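Core protein VP4 (Bluetongue virus, PDB 2JHP) caps viral RNA in the virus core, probably methylating it with S-adenosylmethionine, and forms part of the inner capsid. Local coordinates at residues A[264-269]-A[283-288]; A[305-310]-A[334-339]; A[260-265]-A[301-306]. All blocks are in the same frame, centred on the assembly; numbering follows the deposited sequence.

Contact 1 of 3, residues A[264-269]-A[283-288]; sequences WDVSSD and FAEDRL. With SAH (S-adenosyl-L-homocysteine), chain C.
W264 and V266 meet E285 and L288 where the loop after a central strand of a Rossmann-like methyltransferase sheet meets helix 280-295. The tryptophan shows how one side chain can join sheet and helix, with V266 between it and the ligand. Its CB lies against strand 302-308. With CG anti to the backbone N (chi1 180°), the indole leaves the strand toward the helix. NE1 stands 3.2 Å from the carbonyl oxygen of E285, and CZ2, further round the ring, is 3.5 Å from that same oxygen. At the far end CH2 touches L288 CD2 at 4.0 Å, an apolar contact three residues further along the helix. V266 CG2 sits 3.3 Å above the indole plane, over the ring centre, while the sister methyl CG1 reaches the adenine at N7 of S-adenosylhomocysteine, 3.4 Å away; the valine thus lies between indole and purine. E285 extends its carboxylate to the loop, where S268 OG makes at most a weak bond to OE2; the firmer partner of the glutamate is R308, which meets OE1 and also D286. Beside the thioether, S267 OG lies 3.2 Å from C5' of the ligand.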
loop_
_atom_site.group_PDB
_atom_site.type_symbol
_atom_site.label_atom_id
_atom_site.label_comp_id
_atom_site.label_asym_id
_atom_site.label_seq_id
_atom_site.Cartn_x
_atom_site.Cartn_y
_atom_site.Cartn_z
ATOM N N TRP A 264 28.206 15.300 0.260
ATOM C CA TRP A 264 29.569 15.631 -0.217
ATOM C C TRP A 264 29.851 14.982 -1.566
ATOM O O TRP A 264 29.893 13.747 -1.675
ATOM C CB TRP A 264 30.618 15.191 0.812
ATOM C CG TRP A 264 32.078 15.458 0.454
ATOM C CD1 TRP A 264 32.887 14.694 -0.345
ATOM C CD2 TRP A 264 32.899 16.532 0.938
ATOM N NE1 TRP A 264 34.159 15.234 -0.400
ATOM C CE2 TRP A 264 34.193 16.361 0.382
ATOM C CE3 TRP A 264 32.667 17.624 1.784
ATOM C CZ2 TRP A 264 35.237 17.250 0.637
ATOM C CZ3 TRP A 264 33.707 18.500 2.040
ATOM C CH2 TRP A 264 34.973 18.311 1.466
ATOM N N ASP A 265 30.039 15.831 -2.581
ATOM C CA ASP A 265 30.309 15.397 -3.957
ATOM C C ASP A 265 31.518 16.119 -4.542
ATOM O O ASP A 265 31.610 16.336 -5.756
ATOM C CB ASP A 265 29.067 15.591 -4.851
ATOM C CG ASP A 265 29.113 14.736 -6.118
ATOM O OD1 ASP A 265 29.661 13.609 -6.074
ATOM O OD2 ASP A 265 28.602 15.186 -7.161
ATOM N N VAL A 266 32.454 16.464 -3.667
ATOM C CA VAL A 266 33.660 17.204 -4.039
ATOM C C VAL A 266 34.618 16.412 -4.956
ATOM O O VAL A 266 34.956 15.256 -4.681
ATOM C CB VAL A 266 34.382 17.718 -2.764
ATOM C CG1 VAL A 266 35.712 18.374 -3.088
ATOM C CG2 VAL A 266 33.478 18.678 -2.005
ATOM N N SER A 267 35.022 17.054 -6.052
ATOM C CA SER A 267 36.028 16.535 -6.986
ATOM C C SER A 267 36.687 17.705 -7.739
ATOM O O SER A 267 36.086 18.773 -7.870
ATOM C CB SER A 267 35.401 15.552 -7.979
ATOM O OG SER A 267 34.640 16.227 -8.964
ATOM N N SER A 268 37.910 17.496 -8.230
ATOM C CA SER A 268 38.676 18.562 -8.894
ATOM C C SER A 268 39.256 18.149 -10.250
ATOM O O SER A 268 38.953 17.072 -10.759
ATOM C CB SER A 268 39.791 19.070 -7.972
ATOM O OG SER A 268 39.291 19.983 -7.009
ATOM N N ASP A 269 40.075 19.028 -10.831
ATOM C CA ASP A 269 40.823 18.742 -12.059
ATOM C C ASP A 269 42.170 18.096 -11.734
ATOM O O ASP A 269 43.101 18.120 -12.553
ATOM C CB ASP A 269 41.042 20.026 -12.865
ATOM C CG ASP A 269 39.985 20.236 -13.933
ATOM O OD1 ASP A 269 40.165 19.720 -15.060
ATOM O OD2 ASP A 269 38.981 20.933 -13.650
ATOM N N PHE A 283 41.514 10.756 -3.229
ATOM C CA PHE A 283 41.419 9.996 -1.994
ATOM C C PHE A 283 41.320 10.928 -0.780
ATOM O O PHE A 283 40.478 10.735 0.095
ATOM C CB PHE A 283 42.624 9.059 -1.876
ATOM C CG PHE A 283 42.437 7.954 -0.880
ATOM C CD1 PHE A 283 41.833 6.756 -1.257
ATOM C CD2 PHE A 283 42.876 8.103 0.438
ATOM C CE1 PHE A 283 41.653 5.722 -0.336
ATOM C CE2 PHE A 283 42.699 7.072 1.378
ATOM C CZ PHE A 283 42.089 5.877 0.984
ATOM N N ALA A 284 42.173 11.950 -0.743
ATOM C CA ALA A 284 42.177 12.900 0.368
ATOM C C ALA A 284 40.919 13.777 0.402
ATOM O O ALA A 284 40.578 14.321 1.447
ATOM C CB ALA A 284 43.444 13.748 0.351
ATOM N N GLU A 285 40.245 13.910 -0.738
ATOM C CA GLU A 285 38.944 14.609 -0.800
ATOM C C GLU A 285 37.812 13.772 -0.235
ATOM O O GLU A 285 37.008 14.274 0.543
ATOM C CB GLU A 285 38.585 15.042 -2.227
ATOM C CG GLU A 285 39.530 16.081 -2.813
ATOM C CD GLU A 285 39.329 16.263 -4.304
ATOM O OE1 GLU A 285 38.782 15.339 -4.957
ATOM O OE2 GLU A 285 39.723 17.332 -4.819
ATOM N N ASP A 286 37.746 12.505 -0.632
ATOM C CA ASP A 286 36.711 11.615 -0.115
ATOM C C ASP A 286 36.868 11.473 1.397
ATOM O O ASP A 286 35.882 11.558 2.128
ATOM C CB ASP A 286 36.756 10.238 -0.796
ATOM C CG ASP A 286 36.426 10.291 -2.299
ATOM O OD1 ASP A 286 35.983 11.349 -2.815
ATOM O OD2 ASP A 286 36.597 9.242 -2.957
ATOM N N ARG A 287 38.110 11.277 1.845
ATOM C CA ARG A 287 38.448 11.184 3.268
ATOM C C ARG A 287 38.101 12.458 4.043
ATOM O O ARG A 287 37.747 12.382 5.220
ATOM C CB ARG A 287 39.950 10.876 3.484
ATOM C CG ARG A 287 40.438 9.419 3.284
ATOM C CD ARG A 287 39.302 8.384 3.094
ATOM N NE ARG A 287 39.141 8.024 1.682
ATOM C CZ ARG A 287 38.042 7.503 1.149
ATOM N NH1 ARG A 287 36.974 7.277 1.901
ATOM N NH2 ARG A 287 38.008 7.216 -0.149
ATOM N N LEU A 288 38.229 13.615 3.386
ATOM C CA LEU A 288 37.971 14.909 4.024
ATOM C C LEU A 288 36.493 15.089 4.329
ATOM O O LEU A 288 36.134 15.489 5.438
ATOM C CB LEU A 288 38.455 16.075 3.155
ATOM C CG LEU A 288 38.282 17.469 3.769
ATOM C CD1 LEU A 288 39.065 17.566 5.082
ATOM C CD2 LEU A 288 38.699 18.586 2.803
HETATM N N SAH C . 27.288 17.678 -7.773
HETATM C CA SAH C . 27.674 18.082 -9.163
HETATM C CB SAH C . 28.859 17.272 -9.698
HETATM C CG SAH C . 30.141 17.452 -8.891
HETATM S SD SAH C . 31.384 18.361 -9.832
HETATM C C SAH C . 26.476 17.978 -10.101
HETATM O O SAH C . 25.542 17.212 -9.858
HETATM O OXT SAH C . 26.414 18.670 -11.117
HETATM C "C5'" SAH C . 32.494 18.564 -8.425
HETATM C "C4'" SAH C . 32.489 20.018 -7.990
HETATM O "O4'" SAH C . 33.115 20.166 -6.742
HETATM C "C3'" SAH C . 33.242 20.933 -8.942
HETATM O "O3'" SAH C . 32.288 21.677 -9.655
HETATM C "C2'" SAH C . 34.096 21.822 -8.052
HETATM O "O2'" SAH C . 33.850 23.185 -8.302
HETATM C "C1'" SAH C . 33.596 21.489 -6.663
HETATM N N9 SAH C . 34.579 21.563 -5.571
HETATM C C8 SAH C . 35.901 21.203 -5.576
HETATM N N7 SAH C . 36.398 21.413 -4.335
HETATM C C5 SAH C . 35.413 21.885 -3.541
HETATM C C6 SAH C . 35.369 22.260 -2.202
HETATM N N6 SAH C . 36.460 22.179 -1.447
HETATM N N1 SAH C . 34.182 22.723 -1.661
HETATM C C2 SAH C . 33.050 22.809 -2.440
HETATM N N3 SAH C . 33.103 22.430 -3.768
HETATM C C4 SAH C . 34.263 21.980 -4.308
#

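Contact 2 of 3, residues A[305-310]-A[334-339]; sequences IKHRIP and YELRNF
K306 NZ meets the carboxylate of E335 across two antiparallel strands, 2.6 Å from OE1 in a salt-bridged hydrogen bond and 3.0 Å from OE2. The ammonium approaches OE1 from above the carboxylate plane, 44° out of it. E335 reaches it with an extended chain, CG anti to the backbone N (chi1 -177°), whereas the lysine bends at its last two torsions; D265 is a further, long and weak, ion partner of NZ. R337 completes the network: its NH2 is 3.3 Å from E335 OE2, an attraction of charges without a directed N-H, and it forms a salt bridge to D265, while NE is bonded to Q326. The guanidinium lies beside the lysine, NH1 only 3.3 Å from K306 CB. K306, D265 and E335, with K178 nearby, are consistent with the K-D-K-E tetrad of 2'-O-methyltransferases.

The backbone pairing is firm at I305 and N338, which exchange two bonds; further along, L336 N bonds to H307 O at 2.8 Å, but the return bond from H307 N is weak. Where the pairing ends, I309 N still bonds to Y334 O, and I309 CD1 lies near the plane of the Y334 ring, at its edge, and 3.9 Å from Y334 CB. H307 and N338 occupy the other sheet face from the charged network. Y316 and C318 of strand 315-320 pack against H307, helix 363-373 meets I309 and Y334, helix 178-186 lies against R337, and helix 280-295 borders K306 and R308.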
loop_
_atom_site.group_PDB
_atom_site.type_symbol
_atom_site.label_atom_id
_atom_site.label_comp_id
_atom_site.label_asym_id
_atom_site.label_seq_id
_atom_site.Cartn_x
_atom_site.Cartn_y
_atom_site.Cartn_z
ATOM N N ILE A 305 28.623 10.549 1.314
ATOM C CA ILE A 305 29.907 10.995 0.764
ATOM C C ILE A 305 30.290 10.299 -0.556
ATOM O O ILE A 305 30.090 9.091 -0.728
ATOM C CB ILE A 305 31.067 10.815 1.801
ATOM C CG1 ILE A 305 30.618 11.170 3.239
ATOM C CG2 ILE A 305 32.321 11.589 1.364
ATOM C CD1 ILE A 305 30.322 12.651 3.512
ATOM N N LYS A 306 30.844 11.080 -1.479
ATOM C CA LYS A 306 31.432 10.559 -2.710
ATOM C C LYS A 306 32.511 9.531 -2.376
ATOM O O LYS A 306 33.319 9.745 -1.471
ATOM C CB LYS A 306 32.041 11.710 -3.504
ATOM C CG LYS A 306 32.224 11.448 -4.981
ATOM C CD LYS A 306 33.202 12.459 -5.582
ATOM C CE LYS A 306 32.795 12.880 -6.985
ATOM N NZ LYS A 306 32.342 11.722 -7.792
ATOM N N HIS A 307 32.521 8.415 -3.095
ATOM C CA HIS A 307 33.449 7.344 -2.776
ATOM C C HIS A 307 34.066 6.692 -4.006
ATOM O O HIS A 307 33.588 5.656 -4.465
ATOM C CB HIS A 307 32.750 6.280 -1.927
ATOM C CG HIS A 307 33.691 5.361 -1.217
ATOM N ND1 HIS A 307 34.110 4.165 -1.758
ATOM C CD2 HIS A 307 34.299 5.463 -0.011
ATOM C CE1 HIS A 307 34.931 3.568 -0.913
ATOM N NE2 HIS A 307 35.068 4.336 0.152
ATOM N N ARG A 308 35.128 7.289 -4.539
ATOM C CA ARG A 308 35.861 6.651 -5.646
ATOM C C ARG A 308 36.850 5.622 -5.109
ATOM O O ARG A 308 37.603 5.905 -4.183
ATOM C CB ARG A 308 36.543 7.667 -6.601
ATOM C CG ARG A 308 37.108 8.941 -5.958
ATOM C CD ARG A 308 36.089 10.107 -5.912
ATOM N NE ARG A 308 36.413 11.168 -6.860
ATOM C CZ ARG A 308 36.995 12.317 -6.532
ATOM N NH1 ARG A 308 37.332 12.576 -5.270
ATOM N NH2 ARG A 308 37.249 13.207 -7.479
ATOM N N ILE A 309 36.804 4.419 -5.678
ATOM C CA ILE A 309 37.740 3.345 -5.339
ATOM C C ILE A 309 39.090 3.575 -6.018
ATOM O O ILE A 309 39.150 3.725 -7.242
ATOM C CB ILE A 309 37.218 1.966 -5.779
ATOM C CG1 ILE A 309 35.704 1.899 -5.608
ATOM C CG2 ILE A 309 37.940 0.850 -5.006
ATOM C CD1 ILE A 309 34.997 0.975 -6.581
ATOM N N PRO A 310 40.173 3.610 -5.220
ATOM C CA PRO A 310 41.554 3.780 -5.707
ATOM C C PRO A 310 42.026 2.635 -6.615
ATOM O O PRO A 310 41.461 1.538 -6.577
ATOM C CB PRO A 310 42.377 3.816 -4.416
ATOM C CG PRO A 310 41.520 3.132 -3.386
ATOM C CD PRO A 310 40.115 3.510 -3.747
ATOM N N TYR A 334 33.731 3.279 -11.439
ATOM C CA TYR A 334 34.176 2.679 -10.173
ATOM C C TYR A 334 34.104 3.638 -9.007
ATOM O O TYR A 334 35.115 4.017 -8.409
ATOM C CB TYR A 334 35.559 2.058 -10.307
ATOM C CG TYR A 334 35.508 0.753 -11.042
ATOM C CD1 TYR A 334 35.846 0.685 -12.390
ATOM C CD2 TYR A 334 35.092 -0.410 -10.398
ATOM C CE1 TYR A 334 35.791 -0.509 -13.080
ATOM C CE2 TYR A 334 35.024 -1.607 -11.072
ATOM C CZ TYR A 334 35.383 -1.655 -12.413
ATOM O OH TYR A 334 35.334 -2.842 -13.093
ATOM N N GLU A 335 32.873 3.996 -8.690
ATOM C CA GLU A 335 32.553 4.954 -7.651
ATOM C C GLU A 335 31.299 4.470 -6.936
ATOM O O GLU A 335 30.330 4.029 -7.569
ATOM C CB GLU A 335 32.314 6.315 -8.291
ATOM C CG GLU A 335 32.047 7.440 -7.343
ATOM C CD GLU A 335 31.876 8.749 -8.080
ATOM O OE1 GLU A 335 32.894 9.272 -8.588
ATOM O OE2 GLU A 335 30.730 9.254 -8.159
ATOM N N LEU A 336 31.339 4.524 -5.613
ATOM C CA LEU A 336 30.197 4.155 -4.791
ATOM C C LEU A 336 29.763 5.374 -4.013
ATOM O O LEU A 336 30.294 6.468 -4.223
ATOM C CB LEU A 336 30.569 3.028 -3.826
ATOM C CG LEU A 336 31.198 1.770 -4.429
ATOM C CD1 LEU A 336 31.761 0.935 -3.319
ATOM C CD2 LEU A 336 30.217 0.953 -5.265
ATOM N N ARG A 337 28.793 5.186 -3.123
ATOM C CA ARG A 337 28.394 6.229 -2.186
ATOM C C ARG A 337 28.577 5.737 -0.764
ATOM O O ARG A 337 28.323 4.572 -0.452
ATOM C CB ARG A 337 26.951 6.676 -2.426
ATOM C CG ARG A 337 26.745 7.467 -3.706
ATOM C CD ARG A 337 27.492 8.784 -3.670
ATOM N NE ARG A 337 27.644 9.350 -5.006
ATOM C CZ ARG A 337 28.290 10.481 -5.281
ATOM N NH1 ARG A 337 28.834 11.206 -4.310
ATOM N NH2 ARG A 337 28.380 10.900 -6.535
ATOM N N ASN A 338 29.056 6.633 0.084
ATOM C CA ASN A 338 29.328 6.310 1.465
ATOM C C ASN A 338 28.232 6.891 2.314
ATOM O O ASN A 338 28.154 8.106 2.481
ATOM C CB ASN A 338 30.681 6.884 1.886
ATOM C CG ASN A 338 31.101 6.448 3.279
ATOM O OD1 ASN A 338 32.166 6.827 3.746
ATOM N ND2 ASN A 338 30.270 5.660 3.947
ATOM N N PHE A 339 27.367 6.020 2.819
ATOM C CA PHE A 339 26.345 6.446 3.753
ATOM C C PHE A 339 26.877 6.383 5.184
ATOM O O PHE A 339 27.475 5.380 5.600
ATOM C CB PHE A 339 25.056 5.624 3.609
ATOM C CG PHE A 339 24.038 5.920 4.674
ATOM C CD1 PHE A 339 23.353 7.131 4.686
ATOM C CD2 PHE A 339 23.791 5.004 5.688
ATOM C CE1 PHE A 339 22.427 7.412 5.681
ATOM C CE2 PHE A 339 22.869 5.278 6.684
ATOM C CZ PHE A 339 22.186 6.480 6.683
#

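Contact 3 of 3, residues A[260-265]-A[301-306]; sequences RLFIWD and SSALIK. With SAH (S-adenosyl-L-homocysteine), chain C.
The ring of F262 receives I305 CD1 at its edge and in its plane, 3.7 Å from CE2, while A303 CB lies obliquely near the same side and F300 meets the phenyl edge-to-face. Two residues on, the indole of W264 takes the other branch of the isoleucine: I305 CG2 lies 3.6 Å from CD1, oblique to the ring, and the backbone N of K306 sits at the ring's edge. I305 holds CG1 beside its backbone N (chi1 -39°), and the CD1 that CG1 carries fits between F262 CE2 and W264 CB. These side chains stand on two parallel strands of the Rossmann-like sheet, joined by helix 280-295 in a beta-alpha-beta crossover. Their bonds go in turn from one strand to the other: F262 N to S302 O, L304 N to F262 O at 2.8 Å, W264 N to L304 O, and K306 N to W264 O. At the start, R260 O accepts S301 N. On the face opposite the aromatics, L261 CD1 lies 3.4 Å from S302 O. At the strand ends D265 divides its carboxylate. OD1 meets the lysine chain, 3.3 Å from K306 CE; OD2 accepts the amino group of S-adenosylhomocysteine, N to OD2 2.9 Å.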
loop_
_atom_site.group_PDB
_atom_site.type_symbol
_atom_site.label_atom_id
_atom_site.label_comp_id
_atom_site.label_asym_id
_atom_site.label_seq_id
_atom_site.Cartn_x
_atom_site.Cartn_y
_atom_site.Cartn_z
ATOM N N ARG A 260 19.296 17.594 9.894
ATOM C CA ARG A 260 20.180 18.035 8.825
ATOM C C ARG A 260 20.836 16.831 8.162
ATOM O O ARG A 260 21.183 15.858 8.834
ATOM C CB ARG A 260 21.254 18.974 9.361
ATOM C CG ARG A 260 20.739 20.252 9.988
ATOM C CD ARG A 260 21.895 21.086 10.549
ATOM N NE ARG A 260 21.456 22.081 11.523
ATOM C CZ ARG A 260 21.585 21.949 12.841
ATOM N NH1 ARG A 260 22.131 20.852 13.357
ATOM N NH2 ARG A 260 21.146 22.911 13.648
ATOM N N LEU A 261 20.992 16.903 6.842
ATOM C CA LEU A 261 21.742 15.902 6.071
ATOM C C LEU A 261 22.920 16.542 5.345
ATOM O O LEU A 261 22.783 17.608 4.738
ATOM C CB LEU A 261 20.828 15.191 5.069
ATOM C CG LEU A 261 21.379 14.544 3.793
ATOM C CD1 LEU A 261 22.204 13.306 4.090
ATOM C CD2 LEU A 261 20.184 14.199 2.931
ATOM N N PHE A 262 24.065 15.867 5.413
ATOM C CA PHE A 262 25.313 16.335 4.836
ATOM C C PHE A 262 25.604 15.558 3.551
ATOM O O PHE A 262 25.736 14.333 3.576
ATOM C CB PHE A 262 26.428 16.134 5.870
ATOM C CG PHE A 262 27.788 16.633 5.439
ATOM C CD1 PHE A 262 28.165 17.950 5.677
ATOM C CD2 PHE A 262 28.705 15.773 4.843
ATOM C CE1 PHE A 262 29.427 18.413 5.299
ATOM C CE2 PHE A 262 29.975 16.225 4.466
ATOM C CZ PHE A 262 30.334 17.547 4.692
ATOM N N ILE A 263 25.685 16.279 2.431
ATOM C CA ILE A 263 25.942 15.682 1.112
ATOM C C ILE A 263 27.264 16.213 0.528
ATOM O O ILE A 263 27.414 17.423 0.332
ATOM C CB ILE A 263 24.782 15.945 0.119
ATOM C CG1 ILE A 263 23.467 15.378 0.661
ATOM C CG2 ILE A 263 25.101 15.334 -1.248
ATOM C CD1 ILE A 263 22.284 15.482 -0.298
ATOM N N TRP A 264 28.206 15.300 0.260
ATOM C CA TRP A 264 29.569 15.631 -0.217
ATOM C C TRP A 264 29.851 14.982 -1.566
ATOM O O TRP A 264 29.893 13.747 -1.675
ATOM C CB TRP A 264 30.618 15.191 0.812
ATOM C CG TRP A 264 32.078 15.458 0.454
ATOM C CD1 TRP A 264 32.887 14.694 -0.345
ATOM C CD2 TRP A 264 32.899 16.532 0.938
ATOM N NE1 TRP A 264 34.159 15.234 -0.400
ATOM C CE2 TRP A 264 34.193 16.361 0.382
ATOM C CE3 TRP A 264 32.667 17.624 1.784
ATOM C CZ2 TRP A 264 35.237 17.250 0.637
ATOM C CZ3 TRP A 264 33.707 18.500 2.040
ATOM C CH2 TRP A 264 34.973 18.311 1.466
ATOM N N ASP A 265 30.039 15.831 -2.581
ATOM C CA ASP A 265 30.309 15.397 -3.957
ATOM C C ASP A 265 31.518 16.119 -4.542
ATOM O O ASP A 265 31.610 16.336 -5.756
ATOM C CB ASP A 265 29.067 15.591 -4.851
ATOM C CG ASP A 265 29.113 14.736 -6.118
ATOM O OD1 ASP A 265 29.661 13.609 -6.074
ATOM O OD2 ASP A 265 28.602 15.186 -7.161
ATOM N N SER A 301 21.965 14.233 11.143
ATOM C CA SER A 301 21.391 12.879 11.236
ATOM C C SER A 301 22.137 11.844 10.367
ATOM O O SER A 301 22.214 10.660 10.717
ATOM C CB SER A 301 19.944 12.908 10.778
ATOM O OG SER A 301 19.906 13.087 9.372
ATOM N N SER A 302 22.652 12.295 9.226
ATOM C CA SER A 302 23.203 11.394 8.224
ATOM C C SER A 302 24.074 12.125 7.218
ATOM O O SER A 302 23.948 13.332 7.034
ATOM C CB SER A 302 22.075 10.657 7.489
ATOM O OG SER A 302 20.997 11.534 7.190
ATOM N N ALA A 303 24.959 11.381 6.567
ATOM C CA ALA A 303 25.816 11.941 5.537
ATOM C C ALA A 303 25.908 10.984 4.363
ATOM O O ALA A 303 25.894 9.760 4.542
ATOM C CB ALA A 303 27.198 12.234 6.094
ATOM N N LEU A 304 25.980 11.548 3.163
ATOM C CA LEU A 304 26.293 10.760 1.973
ATOM C C LEU A 304 27.540 11.320 1.284
ATOM O O LEU A 304 27.517 12.430 0.747
ATOM C CB LEU A 304 25.102 10.716 1.017
ATOM C CG LEU A 304 25.057 9.558 0.015
ATOM C CD1 LEU A 304 24.898 8.194 0.693
ATOM C CD2 LEU A 304 23.921 9.787 -0.946
ATOM N N ILE A 305 28.623 10.549 1.314
ATOM C CA ILE A 305 29.907 10.995 0.764
ATOM C C ILE A 305 30.290 10.299 -0.556
ATOM O O ILE A 305 30.090 9.091 -0.728
ATOM C CB ILE A 305 31.067 10.815 1.801
ATOM C CG1 ILE A 305 30.618 11.170 3.239
ATOM C CG2 ILE A 305 32.321 11.589 1.364
ATOM C CD1 ILE A 305 30.322 12.651 3.512
ATOM N N LYS A 306 30.844 11.080 -1.479
ATOM C CA LYS A 306 31.432 10.559 -2.710
ATOM C C LYS A 306 32.511 9.531 -2.376
ATOM O O LYS A 306 33.319 9.745 -1.471
ATOM C CB LYS A 306 32.041 11.710 -3.504
ATOM C CG LYS A 306 32.224 11.448 -4.981
ATOM C CD LYS A 306 33.202 12.459 -5.582
ATOM C CE LYS A 306 32.795 12.880 -6.985
ATOM N NZ LYS A 306 32.342 11.722 -7.792
HETATM N N SAH C . 27.288 17.678 -7.773
HETATM C CA SAH C . 27.674 18.082 -9.163
HETATM C CB SAH C . 28.859 17.272 -9.698
HETATM C CG SAH C . 30.141 17.452 -8.891
HETATM S SD SAH C . 31.384 18.361 -9.832
HETATM C C SAH C . 26.476 17.978 -10.101
HETATM O O SAH C . 25.542 17.212 -9.858
HETATM O OXT SAH C . 26.414 18.670 -11.117
HETATM C "C5'" SAH C . 32.494 18.564 -8.425
HETATM C "C4'" SAH C . 32.489 20.018 -7.990
HETATM O "O4'" SAH C . 33.115 20.166 -6.742
HETATM C "C3'" SAH C . 33.242 20.933 -8.942
HETATM O "O3'" SAH C . 32.288 21.677 -9.655
HETATM C "C2'" SAH C . 34.096 21.822 -8.052
HETATM O "O2'" SAH C . 33.850 23.185 -8.302
HETATM C "C1'" SAH C . 33.596 21.489 -6.663
HETATM N N9 SAH C . 34.579 21.563 -5.571
HETATM C C8 SAH C . 35.901 21.203 -5.576
HETATM N N7 SAH C . 36.398 21.413 -4.335
HETATM C C5 SAH C . 35.413 21.885 -3.541
HETATM C C6 SAH C . 35.369 22.260 -2.202
HETATM N N6 SAH C . 36.460 22.179 -1.447
HETATM N N1 SAH C . 34.182 22.723 -1.661
HETATM C C2 SAH C . 33.050 22.809 -2.440
HETATM N N3 SAH C . 33.103 22.430 -3.768
HETATM C C4 SAH C . 34.263 21.980 -4.308
#

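The three contacts adjoin one another around the ligand-binding end of strands 260-264 and 302-308. Contacts 1 and 3 share W264 and D265, contacts 2 and 3 share I305 and K306, and the contact centres lie about 10 to 13 Å apart. Strand 302-308 is common to contacts 2 and 3, while helix 280-295 of contact 1 leads into it. D265 OD1 forms a salt bridge to R337 NH2 at 3.0 Å, tying the ligand-binding aspartate of contacts 1 and 3 to the charge network of contact 2. K306 CD packs 3.4 Å from V266 O, bringing the lysine against the loop 264-269. The side chain of K306 is about 6 Å from the bound S-adenosylhomocysteine between nearest atoms.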